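Local structure of DNA repair protein RAD2 (Saccharomyces cerevisiae, 4Q0W) at residues P80-K83 with R84-I87. The protein is a single-stranded DNA endonuclease essential for the incision step of excision repair of DNA damaged by UV light, bulky adducts or cross-linking agents. Residues are numbered along the deposited sequence; the frame is centred on the assembly and turned at random.
Sequences PVLK and RETI
T86 reaches back to the carbonyl of L82 twice: its backbone N at 2.9 Å from L82 O and its hydroxyl OG1 at 2.7 Å from that oxygen, the two donors arriving from opposite faces of the carbonyl plane. The hydroxyl gets there because OG1 is anti to its own carbonyl carbon (chi1 -60°), which lays it back along the preceding turn. One residue further along the helix, K83 and I87 run side by side, K83 CG 3.6 Å from I87 CD1, and the extended lysine chain carries CE past the same methyl. V81 serves two neighbours, turning CG1 to E85 OE1 at 3.3 Å and CG2 to R84 NH1 at 4.0 Å, the guanidinium brought back by the bend in the arginine chain. These residues form the first two turns or so of helix 81-98 in the N-domain of the XPG/RAD2 nuclease core, with P80 as N-cap residue; P80 O accepts the hydrogen bond from R84 N at 3.2 Å. Further out, K83 NZ makes a long, weak ion pair with D243, a probable magnesium ligand, and the nearest atom of the K83 side chain lies about 4 Å from the bound calcium ion. Y244 packs on P80, L82 and K83, while N246 ND2 donates to T86 O.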
loop_
_atom_site.group_PDB
_atom_site.type_symbol
_atom_site.label_atom_id
_atom_site.label_comp_id
_atom_site.label_asym_id
_atom_site.label_seq_id
_atom_site.Cartn_x
_atom_site.Cartn_y
_atom_site.Cartn_z
ATOM N N PRO A 80 11.916 19.734 -22.507
ATOM C CA PRO A 80 11.868 21.050 -21.855
ATOM C C PRO A 80 12.801 21.093 -20.648
ATOM O O PRO A 80 12.962 20.079 -19.978
ATOM C CB PRO A 80 10.410 21.165 -21.405
ATOM C CG PRO A 80 9.650 20.291 -22.404
ATOM C CD PRO A 80 10.577 19.125 -22.643
ATOM N N VAL A 81 13.423 22.241 -20.403
ATOM C CA VAL A 81 14.380 22.391 -19.307
ATOM C C VAL A 81 13.775 21.953 -17.957
ATOM O O VAL A 81 14.422 21.258 -17.170
ATOM C CB VAL A 81 14.865 23.863 -19.218
ATOM C CG1 VAL A 81 15.731 24.091 -17.964
ATOM C CG2 VAL A 81 15.634 24.256 -20.479
ATOM N N LEU A 82 12.529 22.340 -17.704
ATOM C CA LEU A 82 11.883 22.039 -16.423
ATOM C C LEU A 82 11.774 20.523 -16.187
ATOM O O LEU A 82 11.934 20.037 -15.060
ATOM C CB LEU A 82 10.507 22.722 -16.334
ATOM C CG LEU A 82 9.729 22.482 -15.029
ATOM C CD1 LEU A 82 10.578 22.844 -13.804
ATOM C CD2 LEU A 82 8.434 23.271 -15.011
ATOM N N LYS A 83 11.505 19.784 -17.259
ATOM C CA LYS A 83 11.489 18.323 -17.204
ATOM C C LYS A 83 12.868 17.746 -16.876
ATOM O O LYS A 83 13.002 16.892 -15.999
ATOM C CB LYS A 83 10.980 17.748 -18.537
ATOM C CG LYS A 83 10.906 16.217 -18.556
ATOM C CD LYS A 83 10.041 15.701 -19.722
ATOM C CE LYS A 83 9.927 14.167 -19.716
ATOM N NZ LYS A 83 9.223 13.662 -20.938
ATOM N N ARG A 84 13.899 18.217 -17.577
ATOM C CA ARG A 84 15.255 17.723 -17.337
ATOM C C ARG A 84 15.637 17.971 -15.881
ATOM O O ARG A 84 16.221 17.103 -15.217
ATOM C CB ARG A 84 16.255 18.391 -18.301
ATOM C CG ARG A 84 17.680 17.812 -18.227
ATOM C CD ARG A 84 18.547 18.226 -19.424
ATOM N NE ARG A 84 18.362 19.631 -19.791
ATOM C CZ ARG A 84 19.029 20.646 -19.248
ATOM N NH1 ARG A 84 18.783 21.886 -19.647
ATOM N NH2 ARG A 84 19.942 20.425 -18.303
ATOM N N GLU A 85 15.266 19.144 -15.369
ATOM C CA GLU A 85 15.600 19.494 -13.992
ATOM C C GLU A 85 14.838 18.633 -12.991
ATOM O O GLU A 85 15.425 18.121 -12.035
ATOM C CB GLU A 85 15.326 20.981 -13.750
ATOM C CG GLU A 85 16.292 21.895 -14.520
ATOM C CD GLU A 85 15.871 23.353 -14.490
ATOM O OE1 GLU A 85 16.710 24.215 -14.840
ATOM O OE2 GLU A 85 14.701 23.630 -14.129
ATOM N N THR A 86 13.529 18.485 -13.208
ATOM C CA THR A 86 12.683 17.687 -12.313
ATOM C C THR A 86 13.195 16.253 -12.200
ATOM O O THR A 86 13.398 15.725 -11.105
ATOM C CB THR A 86 11.223 17.610 -12.822
ATOM O OG1 THR A 86 10.654 18.925 -12.903
ATOM C CG2 THR A 86 10.375 16.722 -11.884
ATOM N N ILE A 87 13.383 15.621 -13.351
ATOM C CA ILE A 87 13.806 14.231 -13.392
ATOM C C ILE A 87 15.187 14.020 -12.769
ATOM O O ILE A 87 15.388 13.070 -11.999
ATOM C CB ILE A 87 13.799 13.704 -14.837
ATOM C CG1 ILE A 87 12.372 13.709 -15.385
ATOM C CG2 ILE A 87 14.422 12.297 -14.912
ATOM C CD1 ILE A 87 12.287 13.341 -16.856
#